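PDB 4R3U: 2-hydroxyisobutanoyl-CoA mutase large subunit from Aquincola tertiaricarbonis, which isomerises 2-hydroxyisobutyryl-CoA and (S)-3-hydroxybutyryl-CoA into one another, working together with a small cobalamin-binding subunit. Local coordinates for residues 523-528 and 544-549; 183-188 and 551-556; 233-238 and 536-541; 155-160 and 507-512. One frame throughout, in Å; residues are numbered along the deposited sequence.

Contact 1: residues 523-528 and 544-549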
loop_
_atom_site.group_PDB
_atom_site.type_symbol
_atom_site.label_atom_id
_atom_site.label_comp_id
_atom_site.label_asym_id
_atom_site.label_seq_id
_atom_site.Cartn_x
_atom_site.Cartn_y
_atom_site.Cartn_z
ATOM N N ALA A 523 52.637 19.806 3.368
ATOM C CA ALA A 523 53.207 20.053 2.035
ATOM C C ALA A 523 52.191 19.690 0.937
ATOM O O ALA A 523 52.030 20.442 -0.028
ATOM C CB ALA A 523 54.474 19.236 1.858
ATOM N N MET A 524 51.476 18.551 1.113
ATOM C CA MET A 524 50.467 18.066 0.186
ATOM C C MET A 524 49.255 19.013 0.169
ATOM O O MET A 524 48.606 19.133 -0.871
ATOM C CB MET A 524 50.026 16.655 0.573
ATOM C CG MET A 524 50.905 15.547 0.048
ATOM S SD MET A 524 50.241 13.917 0.518
ATOM C CE MET A 524 51.277 12.866 -0.461
ATOM N N LEU A 525 48.950 19.682 1.309
ATOM C CA LEU A 525 47.868 20.662 1.390
ATOM C C LEU A 525 48.251 21.912 0.577
ATOM O O LEU A 525 47.407 22.482 -0.113
ATOM C CB LEU A 525 47.549 21.036 2.861
ATOM C CG LEU A 525 46.757 19.999 3.674
ATOM C CD1 LEU A 525 46.686 20.390 5.116
ATOM C CD2 LEU A 525 45.350 19.755 3.099
ATOM N N ASP A 526 49.538 22.302 0.625
ATOM C CA ASP A 526 50.062 23.433 -0.135
ATOM C C ASP A 526 50.033 23.096 -1.631
ATOM O O ASP A 526 49.843 23.992 -2.456
ATOM C CB ASP A 526 51.494 23.782 0.296
ATOM C CG ASP A 526 51.682 24.377 1.681
ATOM O OD1 ASP A 526 50.677 24.800 2.292
ATOM O OD2 ASP A 526 52.854 24.476 2.128
ATOM N N GLN A 527 50.223 21.804 -1.978
ATOM C CA GLN A 527 50.150 21.346 -3.362
ATOM C C GLN A 527 48.683 21.416 -3.807
ATOM O O GLN A 527 48.412 21.801 -4.938
ATOM C CB GLN A 527 50.664 19.912 -3.511
ATOM C CG GLN A 527 52.163 19.720 -3.444
ATOM C CD GLN A 527 52.489 18.275 -3.150
ATOM O OE1 GLN A 527 53.104 17.951 -2.131
ATOM N NE2 GLN A 527 52.046 17.361 -4.010
ATOM N N LEU A 528 47.743 21.063 -2.922
ATOM C CA LEU A 528 46.307 21.113 -3.220
ATOM C C LEU A 528 45.803 22.526 -3.607
ATOM O O LEU A 528 45.035 22.653 -4.562
ATOM C CB LEU A 528 45.471 20.486 -2.097
ATOM C CG LEU A 528 44.041 20.136 -2.460
ATOM C CD1 LEU A 528 43.978 18.859 -3.326
ATOM C CD2 LEU A 528 43.208 20.014 -1.210
ATOM N N ILE A 544 43.157 11.978 -2.895
ATOM C CA ILE A 544 43.369 10.541 -2.638
ATOM C C ILE A 544 44.687 10.362 -1.837
ATOM O O ILE A 544 44.682 9.662 -0.821
ATOM C CB ILE A 544 43.282 9.624 -3.916
ATOM C CG1 ILE A 544 41.907 9.743 -4.614
ATOM C CG2 ILE A 544 43.543 8.147 -3.568
ATOM C CD1 ILE A 544 41.899 9.346 -6.097
ATOM N N GLU A 545 45.775 11.058 -2.234
ATOM C CA GLU A 545 47.053 10.989 -1.517
ATOM C C GLU A 545 46.977 11.575 -0.107
ATOM O O GLU A 545 47.517 10.998 0.845
ATOM C CB GLU A 545 48.182 11.615 -2.332
ATOM C CG GLU A 545 48.671 10.723 -3.467
ATOM C CD GLU A 545 48.993 9.289 -3.077
ATOM O OE1 GLU A 545 49.865 9.100 -2.199
ATOM O OE2 GLU A 545 48.323 8.361 -3.596
ATOM N N LEU A 546 46.228 12.668 0.031
ATOM C CA LEU A 546 46.007 13.353 1.297
ATOM C C LEU A 546 45.314 12.476 2.343
ATOM O O LEU A 546 45.874 12.274 3.423
ATOM C CB LEU A 546 45.219 14.651 1.076
ATOM C CG LEU A 546 46.047 15.890 0.709
ATOM C CD1 LEU A 546 45.164 16.951 0.073
ATOM C CD2 LEU A 546 46.790 16.441 1.930
ATOM N N VAL A 547 44.109 11.969 2.033
ATOM C CA VAL A 547 43.333 11.057 2.909
ATOM C C VAL A 547 44.167 9.818 3.348
ATOM O O VAL A 547 44.161 9.463 4.540
ATOM C CB VAL A 547 41.918 10.698 2.362
ATOM C CG1 VAL A 547 41.100 11.959 2.096
ATOM C CG2 VAL A 547 41.974 9.811 1.122
ATOM N N LYS A 548 44.958 9.243 2.393
ATOM C CA LYS A 548 45.875 8.121 2.608
ATOM C C LYS A 548 46.920 8.512 3.638
ATOM O O LYS A 548 47.212 7.726 4.549
ATOM C CB LYS A 548 46.584 7.725 1.298
ATOM C CG LYS A 548 45.831 6.708 0.475
ATOM C CD LYS A 548 46.376 6.595 -0.926
ATOM C CE LYS A 548 45.964 5.299 -1.591
ATOM N NZ LYS A 548 46.598 5.144 -2.935
ATOM N N ALA A 549 47.476 9.741 3.494
ATOM C CA ALA A 549 48.536 10.263 4.344
ATOM C C ALA A 549 48.101 10.588 5.792
ATOM O O ALA A 549 48.951 10.836 6.654
ATOM C CB ALA A 549 49.189 11.463 3.668
#
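Met524 and Leu546 meet in the seam of an antiparallel helix pair, formed by helices 518-532 and 540-549, which follow each other in the chain. The axes of segments 523-528 and 544-549 approach to 10.2 Å, with 160° between their directions. Leu546 is the wedge. Its CD2 methyl lies 3.5 Å from Met524 CB and also touches CD2 of Leu525, 3.8 Å away, a side chain that crosses it at about a right angle. The other branch, CD1, packs on Leu528, with CD2 of that leucine at 3.9 Å. An alanine in place of Leu546 would probably open a gap between the helices and leave Met524 CB and the methyls of Leu525 and Leu528 without their partner. Met524 is extended beyond CG, and this chain reaches across the seam: CE stops 3.8 Å from CB of Glu545, and SD lies 4.1 Å from CB of Ala549. Farther out, the carboxylate of Glu545 makes a long salt bridge to Lys548, whose NZ also pairs with Glu195 of helix 183-196. Helix 553-564 adds to the same apolar layer, with Ile556 and Leu560 touching Leu528. No hydrogen bond crosses between the two segments, so the pair is joined by the fit of aliphatic groups and one thioether, while the charges stay at its margin.

Contact 2: residues 183-188 and 551-556; sequences AWILLA and ATMGDI
Ile185 packs against both Met553 and Ile556, and this is the tight part of the contact. Its CD1 methyl is 3.8 Å from Met553 CG and equally far from Ile556 CG2; the methionine crosses it at about a right angle, whereas the two isoleucines slide past each other in opposite directions. CG1 of Ile185 also sits over the centre of the Trp184 ring, 3.7 Å above its plane. The indole approaches Ile556 in turn, with CZ2 3.6 Å from CG2. An alanine at Ile185 would probably open a gap between Met553 and Ile556 and take away the CG1 that lies over the indole. Met553 starts extended, then bends at its last torsion (chi3 -80°), which brings CE to 3.4 Å from Leu186 CD1. Helix 183-196 follows strand 175-178 of the parallel sheet, so the contact packs the C-terminal helix 553-564 against a helix of the TIM-barrel region; Leu186 also touches Phe129, and its side chain is about 5 Å from that of Val208 in the substrate site. The more open side belongs to Gly554 and Asp555, both partly exposed, on the flank of helix 553-564 turned from segment 183-188. Here polar bonds predominate. Thr552 and Asp555 form a capping box: the amide N of Thr552 donates to OD2 of Asp555 at 2.8 Å, and N of Asp555 donates to OG1 of Thr552 at 3.2 Å. Asp138 binds Thr552 OG1 and the amide of Gly554, and Arg516 makes a salt bridge to Asp555.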
loop_
_atom_site.group_PDB
_atom_site.type_symbol
_atom_site.label_atom_id
_atom_site.label_comp_id
_atom_site.label_asym_id
_atom_site.label_seq_id
_atom_site.Cartn_x
_atom_site.Cartn_y
_atom_site.Cartn_z
ATOM N N ALA A 183 31.792 15.813 -0.884
ATOM C CA ALA A 183 31.684 14.557 -1.619
ATOM C C ALA A 183 33.011 14.074 -2.183
ATOM O O ALA A 183 33.258 12.857 -2.176
ATOM C CB ALA A 183 30.669 14.683 -2.741
ATOM N N TRP A 184 33.861 15.012 -2.689
ATOM C CA TRP A 184 35.135 14.646 -3.302
ATOM C C TRP A 184 36.096 13.983 -2.323
ATOM O O TRP A 184 36.807 13.047 -2.702
ATOM C CB TRP A 184 35.743 15.812 -4.099
ATOM C CG TRP A 184 36.815 16.631 -3.422
ATOM C CD1 TRP A 184 38.163 16.541 -3.626
ATOM C CD2 TRP A 184 36.619 17.720 -2.508
ATOM N NE1 TRP A 184 38.821 17.506 -2.896
ATOM C CE2 TRP A 184 37.898 18.241 -2.193
ATOM C CE3 TRP A 184 35.487 18.298 -1.901
ATOM C CZ2 TRP A 184 38.071 19.331 -1.315
ATOM C CZ3 TRP A 184 35.663 19.350 -1.007
ATOM C CH2 TRP A 184 36.936 19.870 -0.738
ATOM N N ILE A 185 36.070 14.443 -1.056
ATOM C CA ILE A 185 36.885 13.926 0.053
ATOM C C ILE A 185 36.444 12.478 0.356
ATOM O O ILE A 185 37.280 11.592 0.459
ATOM C CB ILE A 185 36.804 14.890 1.284
ATOM C CG1 ILE A 185 37.567 16.190 0.992
ATOM C CG2 ILE A 185 37.294 14.214 2.583
ATOM C CD1 ILE A 185 37.222 17.266 1.838
ATOM N N LEU A 186 35.134 12.244 0.435
ATOM C CA LEU A 186 34.602 10.900 0.664
ATOM C C LEU A 186 34.848 9.946 -0.488
ATOM O O LEU A 186 35.147 8.779 -0.239
ATOM C CB LEU A 186 33.146 10.935 1.119
ATOM C CG LEU A 186 33.025 10.866 2.616
ATOM C CD1 LEU A 186 33.364 12.169 3.260
ATOM C CD2 LEU A 186 31.686 10.494 3.004
ATOM N N LEU A 187 34.816 10.460 -1.739
ATOM C CA LEU A 187 35.153 9.673 -2.919
ATOM C C LEU A 187 36.663 9.311 -2.911
ATOM O O LEU A 187 37.030 8.186 -3.267
ATOM C CB LEU A 187 34.759 10.406 -4.221
ATOM C CG LEU A 187 35.073 9.675 -5.546
ATOM C CD1 LEU A 187 34.437 8.258 -5.619
ATOM C CD2 LEU A 187 34.727 10.531 -6.735
ATOM N N ALA A 188 37.523 10.254 -2.485
ATOM C CA ALA A 188 38.962 10.030 -2.364
ATOM C C ALA A 188 39.224 8.932 -1.330
ATOM O O ALA A 188 40.069 8.071 -1.569
ATOM C CB ALA A 188 39.661 11.310 -1.950
ATOM N N ALA A 551 45.293 12.877 6.357
ATOM C CA ALA A 551 44.607 14.171 6.371
ATOM C C ALA A 551 43.142 13.957 6.734
ATOM O O ALA A 551 42.524 12.944 6.357
ATOM C CB ALA A 551 44.694 14.835 5.001
ATOM N N THR A 552 42.591 14.912 7.477
ATOM C CA THR A 552 41.181 14.888 7.854
ATOM C C THR A 552 40.427 15.715 6.831
ATOM O O THR A 552 41.050 16.450 6.059
ATOM C CB THR A 552 40.968 15.383 9.290
ATOM O OG1 THR A 552 41.252 16.780 9.347
ATOM C CG2 THR A 552 41.796 14.620 10.315
ATOM N N MET A 553 39.090 15.594 6.812
ATOM C CA MET A 553 38.238 16.366 5.918
ATOM C C MET A 553 38.432 17.876 6.194
ATOM O O MET A 553 38.569 18.658 5.254
ATOM C CB MET A 553 36.772 15.959 6.134
ATOM C CG MET A 553 35.808 16.779 5.319
ATOM S SD MET A 553 34.130 16.512 5.805
ATOM C CE MET A 553 33.798 15.018 4.999
ATOM N N GLY A 554 38.449 18.231 7.485
ATOM C CA GLY A 554 38.684 19.578 7.992
ATOM C C GLY A 554 39.990 20.170 7.515
ATOM O O GLY A 554 40.014 21.334 7.120
ATOM N N ASP A 555 41.077 19.370 7.507
ATOM C CA ASP A 555 42.402 19.825 7.020
ATOM C C ASP A 555 42.279 20.318 5.567
ATOM O O ASP A 555 42.700 21.437 5.257
ATOM C CB ASP A 555 43.449 18.684 7.061
ATOM C CG ASP A 555 43.903 18.176 8.415
ATOM O OD1 ASP A 555 44.007 18.988 9.355
ATOM O OD2 ASP A 555 44.224 16.982 8.517
ATOM N N ILE A 556 41.651 19.474 4.707
ATOM C CA ILE A 556 41.395 19.672 3.278
ATOM C C ILE A 556 40.447 20.842 3.041
ATOM O O ILE A 556 40.786 21.745 2.259
ATOM C CB ILE A 556 40.943 18.340 2.580
ATOM C CG1 ILE A 556 42.014 17.210 2.775
ATOM C CG2 ILE A 556 40.665 18.552 1.088
ATOM C CD1 ILE A 556 41.512 15.769 2.556
#

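Contact 3: residues 233-238 and 536-541; sequences VRDIIT and SQNLMP
Asn538 holds CG anti to its backbone N (chi1 -163°), while Asp235 places its own CG beside the backbone N (chi1 -70°), and the two side chains thereby come together between helix 226-243 and segment 536-541. The carboxamide of Asn538 works from both ends. Its ND2 donates to the backbone O of Asp235 at 3.0 Å, on a lone pair in the carbonyl plane, and the oxygen lies near the plane of the Asn538 amide. Its OD1 accepts from the backbone N of Met540 at 2.9 Å, which fixes the rotation of the amide. The carboxylate of Asp235 is likewise divided. OD2 takes the amide N of Leu539 at 2.8 Å, the donor standing above the carboxylate plane, 50° out of it, and CG of Leu539 rests 3.5 Å from the same oxygen. OD1 offers its syn lone pair to NH1 of Arg234, a salt bridge of 2.6 Å that lies in the guanidinium plane. Arg231 makes a second salt bridge, to OD2, so that the buried charge of Asp235 is probably well compensated. NH2 of Arg234 extends the link by binding the backbone O of Glu535. CG of Met540 lies 3.8 Å from the backbone O of Asp235; Met540 and Ile236 both pack on Trp184 and Leu187. The bond from Met540 N to Asn538 OD1 closes an Asx turn leading into helix 540-549, here docked on helix 226-243, which lies in the connection between strands 206-208 and 247-248 of the TIM-barrel region.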
loop_
_atom_site.group_PDB
_atom_site.type_symbol
_atom_site.label_atom_id
_atom_site.label_comp_id
_atom_site.label_asym_id
_atom_site.label_seq_id
_atom_site.Cartn_x
_atom_site.Cartn_y
_atom_site.Cartn_z
ATOM N N VAL A 233 32.401 19.234 -8.510
ATOM C CA VAL A 233 31.468 18.280 -9.132
ATOM C C VAL A 233 32.037 17.800 -10.477
ATOM O O VAL A 233 32.046 16.603 -10.768
ATOM C CB VAL A 233 30.036 18.852 -9.269
ATOM C CG1 VAL A 233 29.085 17.809 -9.840
ATOM C CG2 VAL A 233 29.522 19.342 -7.914
ATOM N N ARG A 234 32.571 18.740 -11.252
ATOM C CA ARG A 234 33.185 18.488 -12.552
ATOM C C ARG A 234 34.380 17.557 -12.371
ATOM O O ARG A 234 34.463 16.542 -13.052
ATOM C CB ARG A 234 33.585 19.832 -13.163
ATOM C CG ARG A 234 34.050 19.812 -14.598
ATOM C CD ARG A 234 35.053 20.933 -14.807
ATOM N NE ARG A 234 36.255 20.728 -13.996
ATOM C CZ ARG A 234 37.305 21.538 -13.969
ATOM N NH1 ARG A 234 38.343 21.261 -13.198
ATOM N NH2 ARG A 234 37.325 22.633 -14.709
ATOM N N ASP A 235 35.270 17.855 -11.419
ATOM C CA ASP A 235 36.420 16.988 -11.111
ATOM C C ASP A 235 35.993 15.580 -10.658
ATOM O O ASP A 235 36.642 14.589 -11.001
ATOM C CB ASP A 235 37.312 17.628 -10.049
ATOM C CG ASP A 235 38.086 18.833 -10.500
ATOM O OD1 ASP A 235 37.852 19.306 -11.630
ATOM O OD2 ASP A 235 38.901 19.327 -9.712
ATOM N N ILE A 236 34.897 15.500 -9.904
ATOM C CA ILE A 236 34.370 14.203 -9.476
ATOM C C ILE A 236 33.938 13.442 -10.728
ATOM O O ILE A 236 34.324 12.286 -10.903
ATOM C CB ILE A 236 33.229 14.326 -8.425
ATOM C CG1 ILE A 236 33.755 14.899 -7.097
ATOM C CG2 ILE A 236 32.533 12.982 -8.215
ATOM C CD1 ILE A 236 32.599 15.429 -6.138
ATOM N N ILE A 237 33.190 14.120 -11.612
ATOM C CA ILE A 237 32.664 13.548 -12.855
ATOM C C ILE A 237 33.746 13.097 -13.797
ATOM O O ILE A 237 33.727 11.925 -14.171
ATOM C CB ILE A 237 31.563 14.431 -13.513
ATOM C CG1 ILE A 237 30.255 14.348 -12.680
ATOM C CG2 ILE A 237 31.319 14.046 -14.991
ATOM C CD1 ILE A 237 29.274 15.496 -12.916
ATOM N N THR A 238 34.713 13.990 -14.139
ATOM C CA THR A 238 35.840 13.670 -15.044
ATOM C C THR A 238 36.759 12.572 -14.509
ATOM O O THR A 238 37.175 11.720 -15.287
ATOM C CB THR A 238 36.620 14.912 -15.446
ATOM O OG1 THR A 238 37.208 15.500 -14.282
ATOM C CG2 THR A 238 35.754 15.930 -16.171
ATOM N N SER A 536 41.710 24.149 -14.671
ATOM C CA SER A 536 41.811 23.050 -15.638
ATOM C C SER A 536 42.272 21.704 -15.022
ATOM O O SER A 536 41.982 20.635 -15.586
ATOM C CB SER A 536 42.704 23.449 -16.811
ATOM O OG SER A 536 44.065 23.491 -16.423
ATOM N N GLN A 537 42.991 21.763 -13.882
ATOM C CA GLN A 537 43.506 20.587 -13.175
ATOM C C GLN A 537 42.431 19.890 -12.347
ATOM O O GLN A 537 41.486 20.541 -11.919
ATOM C CB GLN A 537 44.688 20.984 -12.284
ATOM C CG GLN A 537 46.027 21.031 -13.032
ATOM C CD GLN A 537 47.150 21.351 -12.086
ATOM O OE1 GLN A 537 47.371 20.657 -11.088
ATOM N NE2 GLN A 537 47.887 22.417 -12.374
ATOM N N ASN A 538 42.564 18.567 -12.120
ATOM C CA ASN A 538 41.610 17.794 -11.320
ATOM C C ASN A 538 42.110 17.655 -9.862
ATOM O O ASN A 538 43.290 17.362 -9.627
ATOM C CB ASN A 538 41.316 16.436 -11.958
ATOM C CG ASN A 538 40.066 15.752 -11.436
ATOM O OD1 ASN A 538 39.904 15.522 -10.237
ATOM N ND2 ASN A 538 39.163 15.380 -12.322
ATOM N N LEU A 539 41.205 17.891 -8.890
ATOM C CA LEU A 539 41.497 17.846 -7.452
ATOM C C LEU A 539 41.577 16.443 -6.890
ATOM O O LEU A 539 42.156 16.253 -5.825
ATOM C CB LEU A 539 40.442 18.636 -6.658
ATOM C CG LEU A 539 40.501 20.156 -6.755
ATOM C CD1 LEU A 539 39.252 20.769 -6.183
ATOM C CD2 LEU A 539 41.697 20.709 -6.045
ATOM N N MET A 540 40.967 15.471 -7.580
ATOM C CA MET A 540 40.884 14.078 -7.130
ATOM C C MET A 540 42.185 13.340 -6.815
ATOM O O MET A 540 42.293 12.846 -5.690
ATOM C CB MET A 540 39.927 13.246 -7.986
ATOM C CG MET A 540 38.460 13.610 -7.773
ATOM S SD MET A 540 37.885 13.421 -6.072
ATOM C CE MET A 540 38.245 11.682 -5.772
ATOM N N PRO A 541 43.178 13.255 -7.738
ATOM C CA PRO A 541 44.419 12.515 -7.419
ATOM C C PRO A 541 45.122 12.885 -6.116
ATOM O O PRO A 541 45.508 11.990 -5.361
ATOM C CB PRO A 541 45.307 12.772 -8.636
ATOM C CG PRO A 541 44.377 13.057 -9.722
ATOM C CD PRO A 541 43.224 13.777 -9.124
#

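Contact 4: residues 155-160 and 507-512; sequences IDTLAD and SRTRRV
Arg508 and Asp160 form the salt bridge of this contact: NE of the arginine donates to OD1 of the aspartate at 2.8 Å. The oxygen is met nearly along its C-O bond, and the carboxylate and guanidinium planes are turned 60° apart; one face of the guanidinium lies against CA of Asp160. The arginine chain, bent at chi2 and chi3, also makes a salt bridge from NH2 to Glu108, so it spans two acidic residues.

Hydrogen bonds form the second group. OG1 of Thr509 donates to OD2 of Asp156 at 2.9 Å, meeting the anti lone pair of that oxygen, which is also bound by Ser139 and Gln505. The second carboxylate oxygen of Asp160, OD2, collects the backbone N of Asp156 at 2.6 Å. Thr157 N lies 3.3 Å from Asp160 OD2 and donates to it as well, with Gln505 as a further donor. The amide of Asp160 returns a weak bond to OG1 of Thr157, completing a capping box at the start of helix 158-164.

Apolar contacts close the interface. Thr157 and Val512 reach toward each other tip to tip, CG2 lying 3.7 Å from CG1 of the valine, whose CG2 rests 3.8 Å from CB of Ala159.

Segment 155-160 lies in the connection from strand 125-128 to strand 175-178 of the parallel sheet. Helix 501-515 packs on it here, while Ile155 and Leu158 touch helix 183-196, and the backbone of Asp156 is hydrogen-bonded to the backbone of Met553 at the start of helix 553-564.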
loop_
_atom_site.group_PDB
_atom_site.type_symbol
_atom_site.label_atom_id
_atom_site.label_comp_id
_atom_site.label_asym_id
_atom_site.label_seq_id
_atom_site.Cartn_x
_atom_site.Cartn_y
_atom_site.Cartn_z
ATOM N N ILE A 155 32.262 11.066 9.688
ATOM C CA ILE A 155 33.434 10.683 8.922
ATOM C C ILE A 155 34.395 11.885 8.921
ATOM O O ILE A 155 34.054 12.956 8.409
ATOM C CB ILE A 155 33.191 10.057 7.503
ATOM C CG1 ILE A 155 32.130 8.916 7.518
ATOM C CG2 ILE A 155 34.539 9.577 6.858
ATOM C CD1 ILE A 155 32.570 7.545 8.090
ATOM N N ASP A 156 35.583 11.715 9.540
ATOM C CA ASP A 156 36.602 12.780 9.594
ATOM C C ASP A 156 37.819 12.338 8.848
ATOM O O ASP A 156 38.462 13.156 8.213
ATOM C CB ASP A 156 37.000 13.154 11.044
ATOM C CG ASP A 156 35.891 13.728 11.904
ATOM O OD1 ASP A 156 34.919 14.237 11.348
ATOM O OD2 ASP A 156 35.997 13.652 13.130
ATOM N N THR A 157 38.116 11.028 8.923
ATOM C CA THR A 157 39.313 10.340 8.399
ATOM C C THR A 157 38.965 9.042 7.609
ATOM O O THR A 157 37.859 8.506 7.717
ATOM C CB THR A 157 40.229 9.982 9.592
ATOM O OG1 THR A 157 39.562 9.031 10.431
ATOM C CG2 THR A 157 40.619 11.188 10.427
ATOM N N LEU A 158 39.930 8.546 6.832
ATOM C CA LEU A 158 39.824 7.300 6.075
ATOM C C LEU A 158 39.671 6.133 7.077
ATOM O O LEU A 158 38.940 5.172 6.797
ATOM C CB LEU A 158 41.068 7.132 5.199
ATOM C CG LEU A 158 41.380 5.768 4.573
ATOM C CD1 LEU A 158 40.267 5.311 3.625
ATOM C CD2 LEU A 158 42.704 5.835 3.833
ATOM N N ALA A 159 40.314 6.261 8.267
ATOM C CA ALA A 159 40.231 5.325 9.383
ATOM C C ALA A 159 38.769 5.060 9.776
ATOM O O ALA A 159 38.415 3.910 10.030
ATOM C CB ALA A 159 40.994 5.873 10.569
ATOM N N ASP A 160 37.911 6.114 9.789
ATOM C CA ASP A 160 36.485 6.024 10.122
ATOM C C ASP A 160 35.743 5.260 9.030
ATOM O O ASP A 160 34.748 4.560 9.320
ATOM C CB ASP A 160 35.828 7.411 10.219
ATOM C CG ASP A 160 36.356 8.396 11.234
ATOM O OD1 ASP A 160 36.920 7.956 12.260
ATOM O OD2 ASP A 160 36.111 9.609 11.056
ATOM N N SER A 507 38.669 10.912 19.739
ATOM C CA SER A 507 39.760 10.015 20.122
ATOM C C SER A 507 40.494 9.501 18.895
ATOM O O SER A 507 41.725 9.584 18.859
ATOM C CB SER A 507 39.219 8.839 20.925
ATOM O OG SER A 507 38.723 9.269 22.179
ATOM N N ARG A 508 39.733 8.990 17.886
ATOM C CA ARG A 508 40.262 8.466 16.626
ATOM C C ARG A 508 40.840 9.558 15.739
ATOM O O ARG A 508 41.928 9.361 15.194
ATOM C CB ARG A 508 39.198 7.666 15.872
ATOM C CG ARG A 508 39.684 7.061 14.548
ATOM C CD ARG A 508 39.036 5.739 14.255
ATOM N NE ARG A 508 37.602 5.910 14.060
ATOM C CZ ARG A 508 36.700 4.968 14.274
ATOM N NH1 ARG A 508 35.408 5.229 14.110
ATOM N NH2 ARG A 508 37.074 3.767 14.684
ATOM N N THR A 509 40.123 10.690 15.584
ATOM C CA THR A 509 40.563 11.833 14.770
ATOM C C THR A 509 41.895 12.371 15.294
ATOM O O THR A 509 42.812 12.582 14.491
ATOM C CB THR A 509 39.432 12.883 14.603
ATOM O OG1 THR A 509 38.362 12.260 13.902
ATOM C CG2 THR A 509 39.860 14.091 13.786
ATOM N N ARG A 510 42.017 12.527 16.649
ATOM C CA ARG A 510 43.222 13.017 17.344
ATOM C C ARG A 510 44.419 12.085 17.115
ATOM O O ARG A 510 45.552 12.567 16.941
ATOM C CB ARG A 510 42.978 13.172 18.865
ATOM C CG ARG A 510 42.135 14.382 19.272
ATOM C CD ARG A 510 42.141 14.587 20.781
ATOM N NE ARG A 510 41.182 15.614 21.195
ATOM C CZ ARG A 510 40.797 15.833 22.455
ATOM N NH1 ARG A 510 41.263 15.074 23.443
ATOM N NH2 ARG A 510 39.923 16.795 22.731
ATOM N N ARG A 511 44.154 10.757 17.136
ATOM C CA ARG A 511 45.107 9.675 16.954
ATOM C C ARG A 511 45.652 9.705 15.526
ATOM O O ARG A 511 46.874 9.677 15.342
ATOM C CB ARG A 511 44.426 8.322 17.251
ATOM C CG ARG A 511 45.376 7.135 17.396
ATOM C CD ARG A 511 44.713 5.795 17.106
ATOM N NE ARG A 511 43.907 5.766 15.876
ATOM C CZ ARG A 511 44.136 4.966 14.839
ATOM N NH1 ARG A 511 45.156 4.116 14.858
ATOM N NH2 ARG A 511 43.348 5.011 13.775
ATOM N N VAL A 512 44.758 9.800 14.523
ATOM C CA VAL A 512 45.097 9.860 13.088
ATOM C C VAL A 512 46.061 11.029 12.828
ATOM O O VAL A 512 47.102 10.829 12.184
ATOM C CB VAL A 512 43.826 9.888 12.183
ATOM C CG1 VAL A 512 44.160 10.219 10.723
ATOM C CG2 VAL A 512 43.046 8.569 12.282
#

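From the N terminus the chain opens contact 4 at 155-160, contact 2 at 183-188 and contact 3 at 233-238, all in the TIM-barrel region. The C-terminal helices then answer: 507-512 closes contact 4, 523-528 opens contact 1, 536-541 closes contact 3, 544-549 closes contact 1 and 551-556 closes contact 2. Contacts 1 and 3 are therefore nested within the long loop of contact 2 and cross each other. Contact 4 crosses contacts 2 and 3 but precedes contact 1 in series. Contact 2 touches all the others, whereas contacts 3 and 4 do not touch; contacts 2, 3 and 4 fasten the C-terminal part to the barrel region, and contact 1 pairs two of its helices.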